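Local coordinates for cobalamin biosynthesis protein CobN (Mycobacterium tuberculosis, PDB 7C6O), which is the large catalytic subunit of cobaltochelatase, the enzyme that inserts cobalt into the corrin ring during cobalamin biosynthesis, at residues Val208-Arg213 with Glu344-Val349; Pro189-Leu194 with Gly351-His356; Pro174-Leu179 with Leu238-Gly243. All coordinates share one frame; numbering follows the deposited sequence.

Contact 1. Residues Val208-Arg213 with Glu344-Val349; sequences VEALCR and ERCARV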
loop_
_atom_site.group_PDB
_atom_site.type_symbol
_atom_site.label_atom_id
_atom_site.label_comp_id
_atom_site.label_asym_id
_atom_site.label_seq_id
_atom_site.Cartn_x
_atom_site.Cartn_y
_atom_site.Cartn_z
ATOM N N VAL A 208 -25.645 -7.592 -14.557
ATOM C CA VAL A 208 -24.854 -8.548 -15.325
ATOM C C VAL A 208 -25.099 -8.366 -16.817
ATOM O O VAL A 208 -24.164 -8.423 -17.625
ATOM C CB VAL A 208 -25.171 -9.985 -14.867
ATOM C CG1 VAL A 208 -24.439 -11.001 -15.733
ATOM C CG2 VAL A 208 -24.806 -10.167 -13.400
ATOM N N GLU A 209 -26.360 -8.148 -17.206
ATOM C CA GLU A 209 -26.679 -7.917 -18.611
ATOM C C GLU A 209 -25.931 -6.707 -19.155
ATOM O O GLU A 209 -25.417 -6.736 -20.281
ATOM C CB GLU A 209 -28.189 -7.728 -18.777
ATOM C CG GLU A 209 -28.614 -7.322 -20.178
ATOM C CD GLU A 209 -28.389 -8.423 -21.193
ATOM O OE1 GLU A 209 -28.375 -9.605 -20.788
ATOM O OE2 GLU A 209 -28.221 -8.108 -22.392
ATOM N N ALA A 210 -25.855 -5.635 -18.364
ATOM C CA ALA A 210 -25.175 -4.429 -18.822
ATOM C C ALA A 210 -23.694 -4.688 -19.061
ATOM O O ALA A 210 -23.127 -4.213 -20.052
ATOM C CB ALA A 210 -25.367 -3.302 -17.811
ATOM N N LEU A 211 -23.051 -5.438 -18.164
ATOM C CA LEU A 211 -21.643 -5.763 -18.362
ATOM C C LEU A 211 -21.457 -6.665 -19.575
ATOM O O LEU A 211 -20.485 -6.511 -20.326
ATOM C CB LEU A 211 -21.066 -6.419 -17.107
ATOM C CG LEU A 211 -19.558 -6.686 -17.152
ATOM C CD1 LEU A 211 -18.804 -5.419 -17.543
ATOM C CD2 LEU A 211 -19.056 -7.219 -15.818
ATOM N N CYS A 212 -22.383 -7.605 -19.790
ATOM C CA CYS A 212 -22.314 -8.452 -20.977
ATOM C C CYS A 212 -22.415 -7.626 -22.254
ATOM O O CYS A 212 -21.684 -7.871 -23.220
ATOM C CB CYS A 212 -23.417 -9.512 -20.938
ATOM S SG CYS A 212 -23.157 -10.833 -19.734
ATOM N N ARG A 213 -23.320 -6.641 -22.280
ATOM C CA ARG A 213 -23.439 -5.788 -23.460
ATOM C C ARG A 213 -22.177 -4.960 -23.677
ATOM O O ARG A 213 -21.761 -4.740 -24.820
ATOM C CB ARG A 213 -24.665 -4.885 -23.332
ATOM C CG ARG A 213 -25.983 -5.640 -23.394
ATOM C CD ARG A 213 -27.174 -4.705 -23.339
ATOM N NE ARG A 213 -28.432 -5.446 -23.332
ATOM C CZ ARG A 213 -29.634 -4.880 -23.309
ATOM N NH1 ARG A 213 -29.749 -3.559 -23.291
ATOM N NH2 ARG A 213 -30.723 -5.638 -23.304
ATOM N N GLU A 344 -21.059 3.466 -18.655
ATOM C CA GLU A 344 -19.708 3.939 -18.941
ATOM C C GLU A 344 -18.671 3.150 -18.150
ATOM O O GLU A 344 -17.636 2.752 -18.698
ATOM C CB GLU A 344 -19.605 5.437 -18.646
ATOM C CG GLU A 344 -18.297 6.077 -19.091
ATOM C CD GLU A 344 -17.176 5.882 -18.085
ATOM O OE1 GLU A 344 -17.473 5.775 -16.874
ATOM O OE2 GLU A 344 -16.001 5.829 -18.506
ATOM N N ARG A 345 -18.931 2.905 -16.862
ATOM C CA ARG A 345 -18.014 2.087 -16.075
ATOM C C ARG A 345 -18.033 0.631 -16.524
ATOM O O ARG A 345 -17.016 -0.062 -16.409
ATOM C CB ARG A 345 -18.350 2.195 -14.588
ATOM C CG ARG A 345 -18.049 3.556 -13.959
ATOM C CD ARG A 345 -16.544 3.805 -13.812
ATOM N NE ARG A 345 -15.946 4.357 -15.027
ATOM C CZ ARG A 345 -14.642 4.560 -15.194
ATOM N NH1 ARG A 345 -13.790 4.251 -14.225
ATOM N NH2 ARG A 345 -14.188 5.068 -16.333
ATOM N N CYS A 346 -19.174 0.150 -17.027
ATOM C CA CYS A 346 -19.207 -1.176 -17.635
ATOM C C CYS A 346 -18.221 -1.267 -18.790
ATOM O O CYS A 346 -17.554 -2.293 -18.970
ATOM C CB CYS A 346 -20.620 -1.506 -18.120
ATOM S SG CYS A 346 -21.777 -1.982 -16.820
ATOM N N ALA A 347 -18.109 -0.195 -19.577
ATOM C CA ALA A 347 -17.174 -0.185 -20.697
ATOM C C ALA A 347 -15.730 -0.259 -20.216
ATOM O O ALA A 347 -14.893 -0.914 -20.849
ATOM C CB ALA A 347 -17.396 1.064 -21.551
ATOM N N ARG A 348 -15.419 0.404 -19.101
ATOM C CA ARG A 348 -14.063 0.343 -18.563
ATOM C C ARG A 348 -13.732 -1.060 -18.071
ATOM O O ARG A 348 -12.648 -1.585 -18.349
ATOM C CB ARG A 348 -13.892 1.366 -17.439
ATOM C CG ARG A 348 -12.562 1.262 -16.702
ATOM C CD ARG A 348 -11.389 1.754 -17.550
ATOM N NE ARG A 348 -11.429 3.199 -17.764
ATOM C CZ ARG A 348 -11.623 3.783 -18.943
ATOM N NH1 ARG A 348 -11.786 3.048 -20.035
ATOM N NH2 ARG A 348 -11.647 5.106 -19.033
ATOM N N VAL A 349 -14.653 -1.686 -17.333
ATOM C CA VAL A 349 -14.424 -3.052 -16.867
ATOM C C VAL A 349 -14.330 -4.006 -18.050
ATOM O O VAL A 349 -13.421 -4.842 -18.127
ATOM C CB VAL A 349 -15.530 -3.485 -15.887
ATOM C CG1 VAL A 349 -15.332 -4.941 -15.485
ATOM C CG2 VAL A 349 -15.539 -2.589 -14.660
#
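Leu211 sends CD1 across Cys346 and onto Val349, ending 3.7 Å from Cys346 O and 4.1 Å from Val349 CG1. Its CG lies anti to the backbone N (chi1 -175°), which swings a side chain that leaves its own helix obliquely round toward the neighbouring one. Leu211 and Val349 cross at about a right angle, Leu211 CD1 meeting both CB and CG1 of the valine. Cys346 works in the reverse direction: its SG rests 4.0 Å from Ala210 CB and 3.9 Å from Leu211 N. At this level Leu211 CA and Cys346 CA are 5.2 Å apart; the axes of segments 208-213 and 344-349 approach to 8.8 Å and cross at -58°. No hydrogen bond spans the contact. Within each segment Arg345 grips Glu344 side-on through NE and NH2, and Arg213 NE bonds Glu209 OE2, while Arg345 and Glu209 have further partners in Asp578 and Arg181. Below the interface, Phe326 of strand 321-331 touches both Leu211 and Cys346. Helices 206-217 and 343-361 pack as neighbours over one face of a mixed β-sheet, as in the helical layer of a three-layer α/β fold.

Contact 2. Residues Pro189-Leu194 with Gly351-His356; sequences PTIAVL and GLAVRH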
loop_
_atom_site.group_PDB
_atom_site.type_symbol
_atom_site.label_atom_id
_atom_site.label_comp_id
_atom_site.label_asym_id
_atom_site.label_seq_id
_atom_site.Cartn_x
_atom_site.Cartn_y
_atom_site.Cartn_z
ATOM N N PRO A 189 -12.196 -12.387 -27.575
ATOM C CA PRO A 189 -11.984 -13.336 -26.479
ATOM C C PRO A 189 -13.250 -13.547 -25.664
ATOM O O PRO A 189 -14.130 -12.685 -25.595
ATOM C CB PRO A 189 -10.890 -12.667 -25.640
ATOM C CG PRO A 189 -11.067 -11.210 -25.905
ATOM C CD PRO A 189 -11.510 -11.105 -27.342
ATOM N N THR A 190 -13.331 -14.719 -25.044
ATOM C CA THR A 190 -14.463 -15.078 -24.200
ATOM C C THR A 190 -14.214 -14.563 -22.787
ATOM O O THR A 190 -13.225 -14.941 -22.149
ATOM C CB THR A 190 -14.673 -16.590 -24.197
ATOM O OG1 THR A 190 -15.022 -17.021 -25.517
ATOM C CG2 THR A 190 -15.786 -16.973 -23.234
ATOM N N ILE A 191 -15.106 -13.704 -22.304
ATOM C CA ILE A 191 -14.972 -13.065 -21.000
ATOM C C ILE A 191 -16.065 -13.620 -20.097
ATOM O O ILE A 191 -17.251 -13.333 -20.295
ATOM C CB ILE A 191 -15.063 -11.536 -21.100
ATOM C CG1 ILE A 191 -14.066 -11.005 -22.133
ATOM C CG2 ILE A 191 -14.833 -10.898 -19.737
ATOM C CD1 ILE A 191 -12.624 -11.372 -21.849
ATOM N N ALA A 192 -15.673 -14.414 -19.106
ATOM C CA ALA A 192 -16.639 -14.906 -18.136
ATOM C C ALA A 192 -17.012 -13.797 -17.159
ATOM O O ALA A 192 -16.178 -12.966 -16.794
ATOM C CB ALA A 192 -16.073 -16.107 -17.381
ATOM N N VAL A 193 -18.280 -13.774 -16.755
ATOM C CA VAL A 193 -18.775 -12.854 -15.733
ATOM C C VAL A 193 -19.380 -13.692 -14.615
ATOM O O VAL A 193 -20.417 -14.341 -14.807
ATOM C CB VAL A 193 -19.798 -11.858 -16.295
ATOM C CG1 VAL A 193 -20.262 -10.899 -15.202
ATOM C CG2 VAL A 193 -19.196 -11.088 -17.459
ATOM N N LEU A 194 -18.743 -13.675 -13.445
ATOM C CA LEU A 194 -19.146 -14.504 -12.313
ATOM C C LEU A 194 -19.937 -13.661 -11.319
ATOM O O LEU A 194 -19.424 -12.663 -10.800
ATOM C CB LEU A 194 -17.929 -15.128 -11.630
ATOM C CG LEU A 194 -17.403 -16.470 -12.149
ATOM C CD1 LEU A 194 -18.377 -17.597 -11.827
ATOM C CD2 LEU A 194 -17.117 -16.414 -13.645
ATOM N N GLY A 351 -13.597 -3.249 -21.178
ATOM C CA GLY A 351 -12.393 -2.955 -21.938
ATOM C C GLY A 351 -11.149 -3.526 -21.288
ATOM O O GLY A 351 -10.316 -4.145 -21.953
ATOM N N LEU A 352 -11.015 -3.336 -19.973
ATOM C CA LEU A 352 -9.880 -3.908 -19.254
ATOM C C LEU A 352 -9.834 -5.423 -19.406
ATOM O O LEU A 352 -8.762 -5.999 -19.624
ATOM C CB LEU A 352 -9.945 -3.525 -17.777
ATOM C CG LEU A 352 -9.591 -2.079 -17.427
ATOM C CD1 LEU A 352 -9.993 -1.768 -15.991
ATOM C CD2 LEU A 352 -8.102 -1.845 -17.627
ATOM N N ALA A 353 -10.987 -6.087 -19.290
ATOM C CA ALA A 353 -11.010 -7.542 -19.401
ATOM C C ALA A 353 -10.592 -7.998 -20.793
ATOM O O ALA A 353 -9.805 -8.942 -20.935
ATOM C CB ALA A 353 -12.401 -8.074 -19.056
ATOM N N VAL A 354 -11.105 -7.335 -21.833
ATOM C CA VAL A 354 -10.788 -7.733 -23.203
ATOM C C VAL A 354 -9.317 -7.482 -23.513
ATOM O O VAL A 354 -8.647 -8.324 -24.120
ATOM C CB VAL A 354 -11.715 -7.006 -24.197
ATOM C CG1 VAL A 354 -11.226 -7.191 -25.630
ATOM C CG2 VAL A 354 -13.141 -7.518 -24.057
ATOM N N ARG A 355 -8.791 -6.324 -23.097
ATOM C CA ARG A 355 -7.390 -6.007 -23.367
ATOM C C ARG A 355 -6.454 -7.008 -22.698
ATOM O O ARG A 355 -5.430 -7.391 -23.276
ATOM C CB ARG A 355 -7.065 -4.587 -22.897
ATOM C CG ARG A 355 -7.847 -3.476 -23.586
ATOM C CD ARG A 355 -7.158 -2.945 -24.827
ATOM N NE ARG A 355 -7.762 -1.690 -25.271
ATOM C CZ ARG A 355 -7.173 -0.500 -25.185
ATOM N NH1 ARG A 355 -5.949 -0.397 -24.686
ATOM N NH2 ARG A 355 -7.805 0.586 -25.611
ATOM N N HIS A 356 -6.781 -7.437 -21.476
ATOM C CA HIS A 356 -5.947 -8.434 -20.810
ATOM C C HIS A 356 -6.063 -9.790 -21.492
ATOM O O HIS A 356 -5.064 -10.500 -21.649
ATOM C CB HIS A 356 -6.320 -8.541 -19.330
ATOM C CG HIS A 356 -5.754 -7.445 -18.481
ATOM N ND1 HIS A 356 -6.355 -6.211 -18.357
ATOM C CD2 HIS A 356 -4.638 -7.397 -17.714
ATOM C CE1 HIS A 356 -5.637 -5.452 -17.548
ATOM N NE2 HIS A 356 -4.589 -6.148 -17.145
#
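Ile191 and Pro189 face Ala353 and Val354 in a compact apolar cluster. The closest side-chain pair is Ile191 CG2 with Ala353 CB, at 3.8 Å. The other branch of the isoleucine divides its contacts: CG1 lies 4.1 Å from Val354 CG2, while CD1 reaches past the alanine methyl to within 3.8 Å of Ala353 O. A chi1 of -53° sets CG2 anti to the backbone N, on Ala353, and CG1 on Val354; chi2 (-58°) then places CD1 by Ala353 O. Two residues earlier, on the same face, Pro189 CG meets Val354 CG1 at 4.0 Å, so the two valine methyls serve different partners, and both side chains cross the valine at about a right angle. In the next shell, Ala246 and Val248 of strand 246-249 pack on Ile191, and Ala357 of the helix touches both Pro189 and Ile191. The strand is placed by backbone hydrogen bonds to Arg221, Leu223, Asp245 and Ala246. On the helix, His356 ND1 bonds Leu352 O at 2.7 Å, approaching that carbonyl from the face opposite to His356 N. Between the two segments the contact rests on apolar, non-directional packing, with no hydrogen bond across it.

Contact 3. Residues Pro174-Leu179 with Leu238-Gly243; sequences PTWGVL and LERLGG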
loop_
_atom_site.group_PDB
_atom_site.type_symbol
_atom_site.label_atom_id
_atom_site.label_comp_id
_atom_site.label_asym_id
_atom_site.label_seq_id
_atom_site.Cartn_x
_atom_site.Cartn_y
_atom_site.Cartn_z
ATOM N N PRO A 174 -30.043 -25.140 -10.240
ATOM C CA PRO A 174 -28.687 -25.666 -10.066
ATOM C C PRO A 174 -27.859 -24.779 -9.150
ATOM O O PRO A 174 -28.158 -23.602 -8.933
ATOM C CB PRO A 174 -28.115 -25.672 -11.489
ATOM C CG PRO A 174 -29.284 -25.446 -12.401
ATOM C CD PRO A 174 -30.285 -24.671 -11.611
ATOM N N THR A 175 -26.800 -25.372 -8.596
ATOM C CA THR A 175 -25.870 -24.604 -7.781
ATOM C C THR A 175 -25.089 -23.596 -8.610
ATOM O O THR A 175 -24.591 -22.608 -8.061
ATOM C CB THR A 175 -24.909 -25.544 -7.050
ATOM O OG1 THR A 175 -24.169 -26.310 -8.006
ATOM C CG2 THR A 175 -25.684 -26.495 -6.150
ATOM N N TRP A 176 -24.979 -23.824 -9.916
ATOM C CA TRP A 176 -24.334 -22.893 -10.829
ATOM C C TRP A 176 -24.984 -23.046 -12.196
ATOM O O TRP A 176 -25.585 -24.077 -12.501
ATOM C CB TRP A 176 -22.824 -23.144 -10.919
ATOM C CG TRP A 176 -22.480 -24.389 -11.679
ATOM C CD1 TRP A 176 -22.379 -25.655 -11.179
ATOM C CD2 TRP A 176 -22.194 -24.485 -13.079
ATOM N NE1 TRP A 176 -22.047 -26.534 -12.183
ATOM C CE2 TRP A 176 -21.929 -25.841 -13.359
ATOM C CE3 TRP A 176 -22.136 -23.557 -14.123
ATOM C CZ2 TRP A 176 -21.611 -26.290 -14.639
ATOM C CZ3 TRP A 176 -21.821 -24.006 -15.395
ATOM C CH2 TRP A 176 -21.562 -25.360 -15.641
ATOM N N GLY A 177 -24.857 -22.015 -13.022
ATOM C CA GLY A 177 -25.429 -22.096 -14.353
ATOM C C GLY A 177 -25.102 -20.865 -15.165
ATOM O O GLY A 177 -24.384 -19.964 -14.719
ATOM N N VAL A 178 -25.655 -20.841 -16.376
ATOM C CA VAL A 178 -25.416 -19.781 -17.346
ATOM C C VAL A 178 -26.626 -18.862 -17.387
ATOM O O VAL A 178 -27.773 -19.317 -17.287
ATOM C CB VAL A 178 -25.127 -20.368 -18.741
ATOM C CG1 VAL A 178 -24.581 -19.295 -19.675
ATOM C CG2 VAL A 178 -24.167 -21.542 -18.642
ATOM N N LEU A 179 -26.374 -17.561 -17.525
ATOM C CA LEU A 179 -27.425 -16.609 -17.861
ATOM C C LEU A 179 -27.625 -16.657 -19.370
ATOM O O LEU A 179 -26.759 -16.213 -20.131
ATOM C CB LEU A 179 -27.057 -15.204 -17.392
ATOM C CG LEU A 179 -28.091 -14.113 -17.679
ATOM C CD1 LEU A 179 -29.388 -14.383 -16.929
ATOM C CD2 LEU A 179 -27.540 -12.739 -17.327
ATOM N N LEU A 238 -15.755 -25.245 -12.909
ATOM C CA LEU A 238 -14.366 -25.013 -13.287
ATOM C C LEU A 238 -14.103 -25.476 -14.715
ATOM O O LEU A 238 -13.340 -24.838 -15.450
ATOM C CB LEU A 238 -13.433 -25.718 -12.302
ATOM C CG LEU A 238 -13.471 -25.176 -10.872
ATOM C CD1 LEU A 238 -12.665 -26.058 -9.937
ATOM C CD2 LEU A 238 -12.957 -23.743 -10.835
ATOM N N GLU A 239 -14.731 -26.581 -15.126
ATOM C CA GLU A 239 -14.616 -27.027 -16.512
ATOM C C GLU A 239 -15.155 -25.973 -17.470
ATOM O O GLU A 239 -14.527 -25.661 -18.487
ATOM C CB GLU A 239 -15.362 -28.348 -16.709
ATOM C CG GLU A 239 -14.813 -29.523 -15.922
ATOM C CD GLU A 239 -15.548 -30.813 -16.236
ATOM O OE1 GLU A 239 -16.142 -30.905 -17.331
ATOM O OE2 GLU A 239 -15.541 -31.731 -15.387
ATOM N N ARG A 240 -16.328 -25.415 -17.156
ATOM C CA ARG A 240 -16.925 -24.402 -18.017
ATOM C C ARG A 240 -16.023 -23.180 -18.130
ATOM O O ARG A 240 -15.896 -22.590 -19.210
ATOM C CB ARG A 240 -18.302 -24.010 -17.483
ATOM C CG ARG A 240 -19.163 -23.240 -18.466
ATOM C CD ARG A 240 -19.582 -24.116 -19.635
ATOM N NE ARG A 240 -20.760 -23.585 -20.317
ATOM C CZ ARG A 240 -20.717 -22.716 -21.321
ATOM N NH1 ARG A 240 -19.550 -22.273 -21.769
ATOM N NH2 ARG A 240 -21.843 -22.289 -21.879
ATOM N N LEU A 241 -15.371 -22.798 -17.028
ATOM C CA LEU A 241 -14.442 -21.675 -17.027
ATOM C C LEU A 241 -13.185 -21.944 -17.842
ATOM O O LEU A 241 -12.457 -20.995 -18.150
ATOM C CB LEU A 241 -14.058 -21.317 -15.591
ATOM C CG LEU A 241 -15.166 -20.636 -14.787
ATOM C CD1 LEU A 241 -14.768 -20.490 -13.327
ATOM C CD2 LEU A 241 -15.493 -19.282 -15.398
ATOM N N GLY A 242 -12.908 -23.201 -18.192
ATOM C CA GLY A 242 -11.790 -23.488 -19.072
ATOM C C GLY A 242 -11.941 -22.901 -20.461
ATOM O O GLY A 242 -10.943 -22.745 -21.171
ATOM N N GLY A 243 -13.167 -22.574 -20.865
ATOM C CA GLY A 243 -13.407 -21.925 -22.135
ATOM C C GLY A 243 -13.278 -20.421 -22.127
ATOM O O GLY A 243 -13.441 -19.787 -23.173
#
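A β-α-β crossover of an α/β sheet supplies the helix here: helix 235-241 connects the parallel strands 221-227 and 246-249, and near its C-terminal end it meets the edge strand 176-178, which runs antiparallel to strand 221-227. Trp176 and Val178 both direct their side chains at the helix, with Gly177 between them, as expected for alternate residues of an extended strand. The backbone of Gly177 bonds that of Tyr226, which ties the strand to the sheet. Across from them stands one residue, Arg240, and each strand side chain takes a different part of it. The six-membered ring of the tryptophan meets the root of the arginine: Trp176 CH2 lies 4.0 Å from Arg240 CB, and Trp176 CZ3 lies 4.1 Å from Arg240 CG. The ring is brought there by a chi1 of 73°, which puts CG between the backbone N and the carbonyl carbon. Ring and guanidinium planes stand 78° apart, so the two flat groups are not stacked, and it is the aliphatic carbons of the arginine that meet the indole. The tryptophan is further packed by Glu234, in the loop before the helix, and by Arg236 and Leu237 within it. Behind the contact, Val178 rests on Leu225 and Arg240 on Leu223, both from strand 221-227. No hydrogen bond links the two segments, and they bury only 120 Å² between them, so this is a modest surface contact that lays the edge strand against the crossover helix. Arg240 first extends from its helix with CG anti to the backbone N and then bends at chi2 (68°), which carries its guanidinium along the strand to Val178, where NH2 comes 4.1 Å from CG2.

All three contacts belong to one seven-stranded mixed sheet and its covering helices. Contacts 1 and 2 share helix 343-361, and their centres are 10 Å apart; Leu211 CD2 of the first touches Val193 CG1 of the second at 3.9 Å. Contact 3 lies about 16 Å from contact 2 and 20 Å from contact 1, between centres. Successive residues of strand 190-196 face opposite layers: Ile191 and Val193 meet helices 343-361 and 206-217, whereas Ala192 and Leu194 meet Leu241 of helix 235-241. Along the chain, contact 1 is nested within contact 2, and contact 3 interleaves with both, consistent with residues 174-356 forming a single α/β/α layer structure.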